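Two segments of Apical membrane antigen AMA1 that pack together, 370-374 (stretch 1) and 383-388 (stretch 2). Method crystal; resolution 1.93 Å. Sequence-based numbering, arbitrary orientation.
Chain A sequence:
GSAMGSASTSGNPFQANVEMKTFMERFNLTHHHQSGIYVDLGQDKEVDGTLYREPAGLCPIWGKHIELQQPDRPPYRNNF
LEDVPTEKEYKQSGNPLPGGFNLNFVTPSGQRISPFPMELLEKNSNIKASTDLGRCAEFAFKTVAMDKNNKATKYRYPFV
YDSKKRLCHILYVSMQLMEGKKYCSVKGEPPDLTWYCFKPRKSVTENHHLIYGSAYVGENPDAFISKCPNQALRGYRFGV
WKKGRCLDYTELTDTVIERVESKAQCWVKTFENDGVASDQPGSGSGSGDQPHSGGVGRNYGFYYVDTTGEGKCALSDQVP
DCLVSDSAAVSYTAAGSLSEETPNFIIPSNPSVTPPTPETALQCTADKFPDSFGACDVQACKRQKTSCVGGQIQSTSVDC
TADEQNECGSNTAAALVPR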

ATOM      1  N   PRO A 370     -32.691   6.809 -12.779  1.00 89.35           N
ATOM      2  CA  PRO A 370     -34.013   6.252 -12.446  1.00 88.13           C
ATOM      3  C   PRO A 370     -33.987   5.137 -11.395  1.00 80.31           C
ATOM      4  O   PRO A 370     -33.127   4.263 -11.485  1.00 87.54           O
ATOM      5  CB  PRO A 370     -34.486   5.678 -13.784  1.00 94.08           C
ATOM      6  CG  PRO A 370     -33.214   5.252 -14.463  1.00 87.92           C
ATOM      7  CD  PRO A 370     -32.182   6.291 -14.066  1.00 83.25           C
ATOM      8  N   ASP A 371     -34.924   5.151 -10.447  1.00 72.59           N
ATOM      9  CA  ASP A 371     -35.053   4.063  -9.475  1.00 77.48           C
ATOM     10  C   ASP A 371     -35.205   2.713 -10.199  1.00 85.47           C
ATOM     11  O   ASP A 371     -36.254   2.423 -10.773  1.00 87.17           O
ATOM     12  CB  ASP A 371     -36.248   4.296  -8.529  1.00 68.47           C
ATOM     13  CG  ASP A 371     -35.960   5.332  -7.441  1.00 70.92           C
ATOM     14  OD1 ASP A 371     -35.115   6.228  -7.661  1.00 71.86           O
ATOM     15  OD2 ASP A 371     -36.590   5.253  -6.361  1.00 65.26           O
ATOM     16  N   SER A 372     -34.149   1.899 -10.164  1.00 89.53           N
ATOM     17  CA  SER A 372     -34.115   0.602 -10.846  1.00 85.60           C
ATOM     18  C   SER A 372     -34.170  -0.549  -9.844  1.00 87.65           C
ATOM     19  O   SER A 372     -33.335  -0.622  -8.937  1.00 85.79           O
ATOM     20  CB  SER A 372     -32.845   0.474 -11.693  1.00 82.46           C
ATOM     21  OG  SER A 372     -32.606   1.653 -12.442  1.00 84.24           O
ATOM     22  N   PHE A 373     -35.149  -1.441 -10.003  1.00 82.98           N
ATOM     23  CA  PHE A 373     -35.228  -2.647  -9.180  1.00 80.34           C
ATOM     24  C   PHE A 373     -34.862  -3.856 -10.030  1.00 79.99           C
ATOM     25  O   PHE A 373     -35.029  -3.835 -11.252  1.00 75.97           O
ATOM     26  CB  PHE A 373     -36.619  -2.826  -8.575  1.00 78.07           C
ATOM     27  CG  PHE A 373     -36.986  -1.777  -7.565  1.00 75.51           C
ATOM     28  CD1 PHE A 373     -37.433  -0.530  -7.974  1.00 77.41           C
ATOM     29  CD2 PHE A 373     -36.905  -2.043  -6.207  1.00 77.14           C
ATOM     30  CE1 PHE A 373     -37.785   0.442  -7.041  1.00 76.40           C
ATOM     31  CE2 PHE A 373     -37.257  -1.077  -5.271  1.00 76.11           C
ATOM     32  CZ  PHE A 373     -37.699   0.167  -5.690  1.00 72.03           C
ATOM     33  N   GLY A 374     -34.347  -4.895  -9.376  1.00 75.13           N
ATOM     34  CA  GLY A 374     -33.882  -6.092 -10.057  1.00 71.60           C
ATOM     35  C   GLY A 374     -34.623  -7.325  -9.580  1.00 75.72           C
ATOM     36  O   GLY A 374     -35.358  -7.270  -8.584  1.00 70.28           O
TER
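Stretch 2 383-388: RQKTSC

Two carbonyl oxygens come close across this contact, Pro370 O and Thr386 O, 3.3 Å apart, and since both are acceptors no hydrogen bond can join them. The close approach has a ready context. Ser372 N donates to Thr386 O at 3.0 Å, and Ser372 OG, with chi1 in the m well, turns back within its own stretch to donate to Pro370 O at 2.8 Å. Each of the crowded oxygens thus receives a hydrogen from the same serine, one from its amide and the other from its hydroxyl.

The arrangement around this point illustrates how a very short antiparallel pairing is built. Stretch 2 is largely extended and runs nearly opposite to stretch 1, their end-to-end directions lying 167° apart, so that Asp371 falls beside Ser387, Ser372 beside Thr386, Phe373 beside Lys385 and Gly374 beside Gln384. Ser372 and Thr386 form the hydrogen-bonded pair, with CA atoms 5.1 Å apart: the bond from Ser372 N is answered by one from Thr386 N to Ser372 O at 2.9 Å, nearly straight at 171°. One step along, Phe373 and Lys385 make a non-hydrogen-bonded pair, their CA atoms 4.8 Å apart. Here the alpha carbons approach the carbonyls instead, Lys385 CA lying 3.4 Å from Ser372 O and Phe373 CA 3.4 Å from Gln384 O. Beyond them Gly374 N donates to Gln384 O at 3.2 Å, with a more bent angle of 143°.

Alternation along the strands sorts the side chains onto two faces. On one, Ser372 and Thr386 meet with their CB atoms 4.4 Å apart. Nearby, Gln384 NE2 donates to Thr386 OG1 at 2.9 Å, a bond within stretch 2 that bridges alternate residues. On the other face, Phe373 lies against the extended, all-t side chain of Lys385. Lys385 CG sits over the ring of Phe373, 4.1 Å from its centroid and 27° off the normal, a CH-pi contact in which the aliphatic part of a lysine serves as a nonpolar surface. Arg383 also approaches this ring, its NE 4.3 Å from Phe373 CD2, while Arg383 CB comes within 3.5 Å of Gly374 O.

At the other end, Asp371 reaches across with its carboxylate: OD1 lies 3.2 Å from Ser387 CB. Asp371 OD2 and Lys385 NZ are 4.6 Å apart, near enough for their opposite charges to attract but too far for a salt bridge. The paired backbones therefore supply all the hydrogen bonds between the stretches, and the side chains add packing around them.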

ATOM      1  N   ARG A 383     -34.059  -7.792  -3.060  1.00 67.07           N
ATOM      2  CA  ARG A 383     -33.847  -7.357  -4.444  1.00 65.46           C
ATOM      3  C   ARG A 383     -32.984  -6.099  -4.516  1.00 62.18           C
ATOM      4  O   ARG A 383     -33.017  -5.247  -3.621  1.00 63.35           O
ATOM      5  CB  ARG A 383     -35.189  -7.098  -5.133  1.00 71.30           C
ATOM      6  CG  ARG A 383     -36.150  -6.336  -4.251  1.00 72.08           C
ATOM      7  CD  ARG A 383     -37.560  -6.284  -4.799  1.00 73.26           C
ATOM      8  NE  ARG A 383     -38.364  -5.412  -3.958  1.00 68.48           N
ATOM      9  CZ  ARG A 383     -38.703  -5.679  -2.698  1.00 73.65           C
ATOM     10  NH1 ARG A 383     -38.340  -6.814  -2.104  1.00 70.29           N
ATOM     11  NH2 ARG A 383     -39.425  -4.799  -2.029  1.00 76.78           N
ATOM     12  N   GLN A 384     -32.215  -5.984  -5.591  1.00 56.99           N
ATOM     13  CA  GLN A 384     -31.386  -4.807  -5.789  1.00 59.11           C
ATOM     14  C   GLN A 384     -32.249  -3.570  -5.980  1.00 67.57           C
ATOM     15  O   GLN A 384     -33.320  -3.628  -6.583  1.00 71.38           O
ATOM     16  CB  GLN A 384     -30.468  -4.989  -6.994  1.00 52.76           C
ATOM     17  CG  GLN A 384     -29.621  -3.770  -7.355  1.00 59.58           C
ATOM     18  CD  GLN A 384     -28.450  -3.539  -6.399  1.00 60.16           C
ATOM     19  OE1 GLN A 384     -28.095  -4.413  -5.600  1.00 52.01           O
ATOM     20  NE2 GLN A 384     -27.845  -2.352  -6.481  1.00 55.98           N
ATOM     21  N   LYS A 385     -31.768  -2.456  -5.446  1.00 66.21           N
ATOM     22  CA  LYS A 385     -32.361  -1.150  -5.673  1.00 67.03           C
ATOM     23  C   LYS A 385     -31.242  -0.165  -5.984  1.00 66.97           C
ATOM     24  O   LYS A 385     -30.443   0.185  -5.118  1.00 64.44           O
ATOM     25  CB  LYS A 385     -33.163  -0.690  -4.455  1.00 70.51           C
ATOM     26  CG  LYS A 385     -33.955   0.578  -4.710  1.00 72.85           C
ATOM     27  CD  LYS A 385     -34.641   1.103  -3.454  1.00 64.77           C
ATOM     28  CE  LYS A 385     -35.235   2.493  -3.703  1.00 70.69           C
ATOM     29  NZ  LYS A 385     -35.427   3.238  -2.431  1.00 69.25           N
ATOM     30  N   THR A 386     -31.178   0.254  -7.237  1.00 66.07           N
ATOM     31  CA  THR A 386     -30.164   1.183  -7.702  1.00 63.72           C
ATOM     32  C   THR A 386     -30.795   2.509  -8.105  1.00 73.08           C
ATOM     33  O   THR A 386     -31.467   2.601  -9.137  1.00 77.20           O
ATOM     34  CB  THR A 386     -29.415   0.607  -8.894  1.00 66.38           C
ATOM     35  OG1 THR A 386     -29.054  -0.749  -8.618  1.00 65.89           O
ATOM     36  CG2 THR A 386     -28.174   1.420  -9.175  1.00 66.19           C
ATOM     37  N   SER A 387     -30.574   3.535  -7.293  1.00 69.44           N
ATOM     38  CA  SER A 387     -31.180   4.839  -7.527  1.00 66.66           C
ATOM     39  C   SER A 387     -30.177   5.989  -7.412  1.00 70.28           C
ATOM     40  O   SER A 387     -28.962   5.775  -7.399  1.00 62.09           O
ATOM     41  CB  SER A 387     -32.309   5.040  -6.533  1.00 67.21           C
ATOM     42  OG  SER A 387     -31.806   5.043  -5.211  1.00 66.19           O
ATOM     43  N   CYS A 388     -30.701   7.210  -7.344  1.00 72.74           N
ATOM     44  CA  CYS A 388     -29.887   8.399  -7.137  1.00 67.30           C
ATOM     45  C   CYS A 388     -30.461   9.205  -5.991  1.00 67.14           C
ATOM     46  O   CYS A 388     -31.663   9.426  -5.934  1.00 72.78           O
ATOM     47  CB  CYS A 388     -29.826   9.240  -8.406  1.00 67.94           C
ATOM     48  SG  CYS A 388     -28.820  10.733  -8.242  1.00 91.87           S
TER